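Local coordinates for protein homoserine O-acetyltransferase (Bacillus anthracis str. 'Ames Ancestor', PDB 3I1I) that probably transfers an acetyl group from acetyl-CoA to the hydroxyl of L-homoserine, an early step of methionine biosynthesis, using an alpha/beta-hydrolase fold, at residues A199-D203 with P216-L222; Y211-P216 with V275-S279. One frame throughout, in Å; residues are numbered along the deposited sequence.

Interaction 1 (A199-D203 with P216-L222)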
ATOM      1  N   ALA A 199       3.559   3.395  -4.714  1.00 24.46           N
ATOM      2  CA  ALA A 199       4.053   2.024  -4.881  1.00 24.48           C
ATOM      3  C   ALA A 199       4.705   1.829  -6.282  1.00 24.28           C
ATOM      4  O   ALA A 199       5.793   1.269  -6.402  1.00 23.81           O
ATOM      5  CB  ALA A 199       2.923   1.001  -4.630  1.00 22.80           C
ATOM      6  N   ILE A 200       4.076   2.343  -7.325  1.00 24.67           N
ATOM      7  CA  ILE A 200       4.671   2.274  -8.662  1.00 25.45           C
ATOM      8  C   ILE A 200       6.021   3.080  -8.754  1.00 26.10           C
ATOM      9  O   ILE A 200       7.026   2.584  -9.295  1.00 25.64           O
ATOM     10  CB  ILE A 200       3.669   2.738  -9.745  1.00 24.70           C
ATOM     11  CG1 ILE A 200       2.367   1.919  -9.668  1.00 25.61           C
ATOM     12  CG2 ILE A 200       4.296   2.608 -11.115  1.00 24.50           C
ATOM     13  CD1 ILE A 200       1.142   2.527 -10.401  1.00 22.76           C
ATOM     14  N   ARG A 201       6.047   4.292  -8.214  1.00 26.98           N
ATOM     15  CA  ARG A 201       7.278   5.118  -8.234  1.00 28.53           C
ATOM     16  C   ARG A 201       8.421   4.464  -7.455  1.00 28.03           C
ATOM     17  O   ARG A 201       9.608   4.673  -7.778  1.00 27.65           O
ATOM     18  CB  ARG A 201       7.062   6.510  -7.638  1.00 28.91           C
ATOM     19  CG  ARG A 201       6.126   7.430  -8.459  1.00 34.10           C
ATOM     20  CD  ARG A 201       6.193   8.944  -8.004  1.00 38.31           C
ATOM     21  NE  ARG A 201       5.538   9.726  -9.041  1.00 43.93           N
ATOM     22  CZ  ARG A 201       6.103  10.668  -9.809  1.00 48.27           C
ATOM     23  NH1 ARG A 201       5.373  11.249 -10.781  1.00 47.43           N
ATOM     24  NH2 ARG A 201       7.364  11.071  -9.601  1.00 49.28           N
ATOM     25  N   LEU A 202       8.070   3.696  -6.429  1.00 26.94           N
ATOM     26  CA  LEU A 202       9.079   3.131  -5.557  1.00 26.54           C
ATOM     27  C   LEU A 202       9.830   1.990  -6.254  1.00 26.48           C
ATOM     28  O   LEU A 202      11.031   1.777  -6.019  1.00 26.12           O
ATOM     29  CB  LEU A 202       8.442   2.668  -4.242  1.00 26.01           C
ATOM     30  CG  LEU A 202       9.427   2.236  -3.148  1.00 25.76           C
ATOM     31  CD1 LEU A 202      10.449   3.373  -2.803  1.00 21.70           C
ATOM     32  CD2 LEU A 202       8.653   1.744  -1.908  1.00 24.32           C
ATOM     33  N   ASP A 203       9.114   1.255  -7.100  1.00 26.38           N
ATOM     34  CA  ASP A 203       9.713   0.220  -7.894  1.00 26.96           C
ATOM     35  C   ASP A 203      10.813   0.804  -8.793  1.00 27.22           C
ATOM     36  O   ASP A 203      10.542   1.647  -9.629  1.00 27.56           O
ATOM     37  CB  ASP A 203       8.635  -0.445  -8.738  1.00 27.53           C
ATOM     38  CG  ASP A 203       9.064  -1.771  -9.311  1.00 27.81           C
ATOM     39  OD1 ASP A 203      10.290  -2.030  -9.435  1.00 26.49           O
ATOM     40  OD2 ASP A 203       8.129  -2.542  -9.639  1.00 28.25           O
ATOM     41  N   PRO A 216       6.813  -2.034 -14.612  1.00 29.89           N
ATOM     42  CA  PRO A 216       7.217  -2.293 -13.223  1.00 29.32           C
ATOM     43  C   PRO A 216       6.181  -3.134 -12.487  1.00 28.84           C
ATOM     44  O   PRO A 216       5.353  -2.612 -11.756  1.00 29.20           O
ATOM     45  CB  PRO A 216       7.331  -0.894 -12.630  1.00 29.37           C
ATOM     46  CG  PRO A 216       6.355  -0.095 -13.381  1.00 29.39           C
ATOM     47  CD  PRO A 216       6.320  -0.661 -14.784  1.00 29.65           C
HETATM   48  N   MSE A 217       6.243  -4.437 -12.688  1.00 28.61           N
HETATM   49  CA  MSE A 217       5.222  -5.363 -12.198  1.00 28.82           C
HETATM   50  C   MSE A 217       5.081  -5.431 -10.668  1.00 28.12           C
HETATM   51  O   MSE A 217       3.971  -5.587 -10.156  1.00 28.12           O
HETATM   52  CB  MSE A 217       5.481  -6.775 -12.758  1.00 29.16           C
HETATM   53  CG  MSE A 217       5.451  -6.848 -14.291  1.00 30.83           C
HETATM   54 SE   MSE A 217       3.705  -6.327 -15.030  0.65 36.85          SE
HETATM   55  CE  MSE A 217       2.666  -7.936 -14.530  1.00 35.65           C
ATOM     56  N   LYS A 218       6.171  -5.316  -9.923  1.00 27.66           N
ATOM     57  CA  LYS A 218       6.043  -5.352  -8.456  1.00 27.61           C
ATOM     58  C   LYS A 218       5.251  -4.163  -7.956  1.00 26.59           C
ATOM     59  O   LYS A 218       4.272  -4.312  -7.233  1.00 26.03           O
ATOM     60  CB  LYS A 218       7.386  -5.391  -7.754  1.00 27.78           C
ATOM     61  CG  LYS A 218       8.149  -6.651  -8.014  1.00 31.27           C
ATOM     62  CD  LYS A 218       9.533  -6.629  -7.326  1.00 35.71           C
ATOM     63  CE  LYS A 218      10.399  -7.818  -7.719  1.00 37.83           C
ATOM     64  NZ  LYS A 218      11.679  -7.821  -6.912  1.00 43.04           N
ATOM     65  N   GLY A 219       5.645  -2.974  -8.371  1.00 26.41           N
ATOM     66  CA  GLY A 219       4.895  -1.785  -8.004  1.00 26.36           C
ATOM     67  C   GLY A 219       3.446  -1.839  -8.465  1.00 26.14           C
ATOM     68  O   GLY A 219       2.539  -1.467  -7.720  1.00 26.20           O
ATOM     69  N   LEU A 220       3.221  -2.333  -9.678  1.00 25.28           N
ATOM     70  CA  LEU A 220       1.877  -2.320 -10.243  1.00 25.12           C
ATOM     71  C   LEU A 220       0.983  -3.327  -9.536  1.00 24.86           C
ATOM     72  O   LEU A 220      -0.180  -3.027  -9.237  1.00 23.89           O
ATOM     73  CB  LEU A 220       1.960  -2.606 -11.733  1.00 25.30           C
ATOM     74  CG  LEU A 220       0.828  -2.299 -12.689  1.00 27.59           C
ATOM     75  CD1 LEU A 220       0.220  -0.868 -12.496  1.00 26.97           C
ATOM     76  CD2 LEU A 220       1.365  -2.524 -14.134  1.00 28.24           C
ATOM     77  N   GLN A 221       1.521  -4.510  -9.246  1.00 24.88           N
ATOM     78  CA  GLN A 221       0.754  -5.505  -8.530  1.00 25.62           C
ATOM     79  C   GLN A 221       0.348  -5.003  -7.142  1.00 24.95           C
ATOM     80  O   GLN A 221      -0.747  -5.252  -6.673  1.00 24.48           O
ATOM     81  CB  GLN A 221       1.513  -6.839  -8.389  1.00 26.28           C
ATOM     82  CG  GLN A 221       0.777  -7.856  -7.444  1.00 28.52           C
ATOM     83  CD  GLN A 221       1.208  -9.294  -7.628  1.00 32.95           C
ATOM     84  OE1 GLN A 221       2.353  -9.567  -7.988  1.00 35.29           O
ATOM     85  NE2 GLN A 221       0.289 -10.238  -7.362  1.00 33.61           N
ATOM     86  N   LEU A 222       1.257  -4.320  -6.483  1.00 25.12           N
ATOM     87  CA  LEU A 222       0.967  -3.727  -5.178  1.00 25.71           C
ATOM     88  C   LEU A 222      -0.147  -2.674  -5.305  1.00 25.03           C
ATOM     89  O   LEU A 222      -1.122  -2.691  -4.554  1.00 25.11           O
ATOM     90  CB  LEU A 222       2.269  -3.155  -4.607  1.00 25.92           C
ATOM     91  CG  LEU A 222       2.332  -2.695  -3.168  1.00 29.13           C
ATOM     92  CD1 LEU A 222       1.575  -3.624  -2.208  1.00 31.36           C
ATOM     93  CD2 LEU A 222       3.830  -2.585  -2.797  1.00 31.32           C
TER
HETATM   94  O   HOH W   1       9.094  -4.901 -10.959  1.00 35.29           O
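Two helices of the helical region inserted between strands 174-178 and 309-313 of this alpha/beta-hydrolase fold meet here, the last turn of helix 186-202 against the first turns of helix 217-228. Ala199 points its CB at the second helix: its O is 3.6 Å from Gly219 CA, and its CB sits 4.0 Å from Leu222 CG. At Ile200 the backbones come closest, with 4.1 Å between Ile200 CA and Gly219 CA. That spacing depends on the missing side chain of Gly219, since a CB there would point at the neighbouring helix and clash with Ala199 O and Ile200 CA. The side chain of Ile200 spreads along the start of the second helix, from the Pro216 ring before it (Ile200 CG2 4.1 Å from Pro216 CG) to Leu220 (Ile200 CD1 4.1 Å from Leu220 CD1), and also touches Trp280 and Met281 of helix 277-289. Leu202 packs on Ala199 of the second subunit, so this helix pair borders a subunit interface. Asp203, where the chain leaves helical geometry, turns its carboxylate to the start of helix 217-228, whose N-cap position is held by Pro216. Proline offers no side-chain cap, and Asp203 instead reaches a first-turn amide, which has no acceptor within the helix: Gly219 N donates to Asp203 OD2 at 2.8 Å. A water extends the link, donating to Asp203 OD2 at 2.9 Å and accepting from Lys218 N at 3.1 Å.

Interaction 2 (Y211-P216 with V275-S279)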
ATOM      1  N   TYR A 211      10.088   3.159 -18.704  1.00 33.31           N
ATOM      2  CA  TYR A 211      10.364   1.716 -18.669  1.00 33.16           C
ATOM      3  C   TYR A 211      10.079   1.042 -20.013  1.00 34.13           C
ATOM      4  O   TYR A 211      10.313  -0.163 -20.173  1.00 33.44           O
ATOM      5  CB  TYR A 211       9.528   1.045 -17.578  1.00 32.24           C
ATOM      6  CG  TYR A 211       8.075   1.461 -17.662  1.00 30.14           C
ATOM      7  CD1 TYR A 211       7.215   0.863 -18.568  1.00 27.62           C
ATOM      8  CD2 TYR A 211       7.581   2.500 -16.870  1.00 26.93           C
ATOM      9  CE1 TYR A 211       5.886   1.286 -18.679  1.00 28.36           C
ATOM     10  CE2 TYR A 211       6.276   2.924 -16.976  1.00 26.64           C
ATOM     11  CZ  TYR A 211       5.430   2.316 -17.880  1.00 27.02           C
ATOM     12  OH  TYR A 211       4.129   2.707 -17.975  1.00 27.04           O
ATOM     13  N   GLY A 212       9.500   1.791 -20.946  1.00 35.59           N
ATOM     14  CA  GLY A 212       9.155   1.250 -22.263  1.00 36.85           C
ATOM     15  C   GLY A 212       8.195   0.069 -22.234  1.00 38.30           C
ATOM     16  O   GLY A 212       7.024   0.202 -21.855  1.00 38.33           O
ATOM     17  N   GLU A 213       8.689  -1.097 -22.636  1.00 39.75           N
ATOM     18  CA  GLU A 213       7.846  -2.289 -22.745  1.00 40.97           C
ATOM     19  C   GLU A 213       7.934  -3.167 -21.507  1.00 40.31           C
ATOM     20  O   GLU A 213       7.130  -4.079 -21.342  1.00 40.98           O
ATOM     21  CB  GLU A 213       8.223  -3.106 -23.997  1.00 42.11           C
ATOM     22  CG  GLU A 213       7.944  -2.389 -25.359  1.00 44.62           C
ATOM     23  CD  GLU A 213       6.597  -1.656 -25.387  1.00 49.22           C
ATOM     24  OE1 GLU A 213       5.555  -2.319 -25.119  1.00 51.11           O
ATOM     25  OE2 GLU A 213       6.583  -0.421 -25.671  1.00 51.67           O
ATOM     26  N   GLU A 214       8.891  -2.883 -20.635  1.00 39.27           N
ATOM     27  CA  GLU A 214       9.036  -3.641 -19.392  1.00 38.61           C
ATOM     28  C   GLU A 214       8.391  -2.962 -18.181  1.00 36.18           C
ATOM     29  O   GLU A 214       9.020  -2.169 -17.473  1.00 35.79           O
ATOM     30  CB  GLU A 214      10.500  -3.940 -19.137  1.00 39.30           C
ATOM     31  CG  GLU A 214      10.918  -5.209 -19.848  1.00 43.83           C
ATOM     32  CD  GLU A 214      12.404  -5.295 -20.042  1.00 48.32           C
ATOM     33  OE1 GLU A 214      12.984  -6.285 -19.549  1.00 51.02           O
ATOM     34  OE2 GLU A 214      12.979  -4.367 -20.676  1.00 51.15           O
ATOM     35  N   GLN A 215       7.129  -3.312 -17.960  1.00 33.80           N
ATOM     36  CA  GLN A 215       6.305  -2.708 -16.915  1.00 32.34           C
ATOM     37  C   GLN A 215       6.899  -2.992 -15.558  1.00 30.82           C
ATOM     38  O   GLN A 215       7.416  -4.059 -15.364  1.00 29.31           O
ATOM     39  CB  GLN A 215       4.884  -3.281 -16.962  1.00 31.90           C
ATOM     40  CG  GLN A 215       4.103  -2.933 -18.248  1.00 30.64           C
ATOM     41  CD  GLN A 215       3.687  -1.480 -18.326  1.00 30.89           C
ATOM     42  OE1 GLN A 215       3.642  -0.769 -17.313  1.00 30.65           O
ATOM     43  NE2 GLN A 215       3.351  -1.029 -19.528  1.00 30.37           N
ATOM     44  N   PRO A 216       6.813  -2.034 -14.612  1.00 29.89           N
ATOM     45  CA  PRO A 216       7.217  -2.293 -13.223  1.00 29.32           C
ATOM     46  C   PRO A 216       6.181  -3.134 -12.487  1.00 28.84           C
ATOM     47  O   PRO A 216       5.353  -2.612 -11.756  1.00 29.20           O
ATOM     48  CB  PRO A 216       7.331  -0.894 -12.630  1.00 29.37           C
ATOM     49  CG  PRO A 216       6.355  -0.095 -13.381  1.00 29.39           C
ATOM     50  CD  PRO A 216       6.320  -0.661 -14.784  1.00 29.65           C
ATOM     51  N   VAL A 275      -1.957  -4.218 -18.560  1.00 29.39           N
ATOM     52  CA  VAL A 275      -2.141  -2.892 -17.980  1.00 27.45           C
ATOM     53  C   VAL A 275      -0.865  -2.091 -18.052  1.00 26.86           C
ATOM     54  O   VAL A 275       0.209  -2.649 -17.945  1.00 26.22           O
ATOM     55  CB  VAL A 275      -2.628  -3.035 -16.519  1.00 27.49           C
ATOM     56  CG1 VAL A 275      -2.493  -1.749 -15.735  1.00 26.31           C
ATOM     57  CG2 VAL A 275      -4.064  -3.533 -16.527  1.00 24.62           C
ATOM     58  N   ASP A 276      -0.991  -0.772 -18.247  1.00 26.22           N
ATOM     59  CA  ASP A 276       0.172   0.126 -18.264  1.00 25.36           C
ATOM     60  C   ASP A 276       0.315   0.939 -16.971  1.00 24.61           C
ATOM     61  O   ASP A 276      -0.605   1.620 -16.540  1.00 25.64           O
ATOM     62  CB  ASP A 276       0.078   1.090 -19.434  1.00 25.16           C
ATOM     63  CG  ASP A 276       1.249   2.066 -19.475  1.00 25.77           C
ATOM     64  OD1 ASP A 276       2.419   1.591 -19.565  1.00 25.08           O
ATOM     65  OD2 ASP A 276       0.986   3.284 -19.394  1.00 22.66           O
ATOM     66  N   ALA A 277       1.507   0.922 -16.399  1.00 23.87           N
ATOM     67  CA  ALA A 277       1.760   1.500 -15.071  1.00 22.80           C
ATOM     68  C   ALA A 277       1.546   3.011 -15.051  1.00 22.08           C
ATOM     69  O   ALA A 277       0.823   3.508 -14.184  1.00 22.01           O
ATOM     70  CB  ALA A 277       3.187   1.141 -14.565  1.00 21.57           C
ATOM     71  N   ASN A 278       2.181   3.735 -15.970  1.00 21.48           N
ATOM     72  CA  ASN A 278       2.015   5.192 -16.039  1.00 21.49           C
ATOM     73  C   ASN A 278       0.529   5.568 -16.193  1.00 21.81           C
ATOM     74  O   ASN A 278       0.050   6.523 -15.551  1.00 21.69           O
ATOM     75  CB  ASN A 278       2.829   5.794 -17.188  1.00 21.24           C
ATOM     76  CG  ASN A 278       4.345   5.740 -16.942  1.00 20.82           C
ATOM     77  OD1 ASN A 278       4.810   5.575 -15.814  1.00 22.94           O
ATOM     78  ND2 ASN A 278       5.109   5.918 -17.990  1.00 18.97           N
ATOM     79  N   SER A 279      -0.183   4.793 -17.016  1.00 21.36           N
ATOM     80  CA  SER A 279      -1.578   5.008 -17.239  1.00 22.45           C
ATOM     81  C   SER A 279      -2.345   4.847 -15.913  1.00 23.27           C
ATOM     82  O   SER A 279      -3.242   5.646 -15.568  1.00 22.20           O
ATOM     83  CB  SER A 279      -2.113   4.030 -18.286  1.00 22.46           C
ATOM     84  OG  SER A 279      -1.674   4.398 -19.582  1.00 22.79           O
TER
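Residues 211-216 form an irregular stretch that opens with a type II' beta turn from Tyr211 to Glu214, closed by Glu214 N to Tyr211 O at 3.1 Å, with Gly212 at positive phi (59°) in its second position. Residues 275-279 are extended through Val275 and Asp276 and then enter helix 277-289. The backbones stay apart, 6.5 Å between Gln215 CA and Ala277 CA at their nearest, so side chains bridge the gap. Asp276 is the N-cap: its OD2 accepts from Ser279 N at 3.0 Å and from Ser279 OG at 2.9 Å. Its other oxygen faces the loop, where Asp276 OD1 receives Tyr211 OH at 2.6 Å and Gln215 NE2 at 2.8 Å. Both loop residues also serve amides of the first turn, Ala277 N donating to Gln215 OE1 at 2.9 Å and Asn278 N to Tyr211 OH at 3.0 Å. The tyrosine hydroxyl thus gives to the carboxylate and accepts from the backbone, and the Gln215 amide group does likewise through its two ends. Beside this polar cluster, Ala277 CB packs 3.6 Å from Pro216 CG and 4.2 Å from Tyr211 CZ. Asn278 ties in more of the same loop, bonding through OD1 to Trp206 NE1 and through ND2 to Gly209 O. The whole is a helix N-terminus with an Asp N-cap, its remaining first-turn amides satisfied by side chains from a loop distant in sequence, within the helical insertion of an alpha/beta-hydrolase fold.

From the N terminus, the chain runs down helix 186-202, through a loop containing 211-216, and into helix 217-228. Interaction 1 closes that short connection, with 12 residues between its segments and none of them helix or strand. Interaction 2 starts inside this loop and closes a longer one of 58 residues, taking in helices 217-228, 234-240 and 259-270 before the chain returns at 275-279. Their segments alternate, so the two closures cross, sharing Pro216. With centres 10 Å apart they form continuous packing: Ile200 CG2 lies 3.9 Å from Ala277 CB, and Leu220 CD1 3.8 Å from Ala277 CA. Helices 186-202, 217-228 and 277-289 are thereby joined.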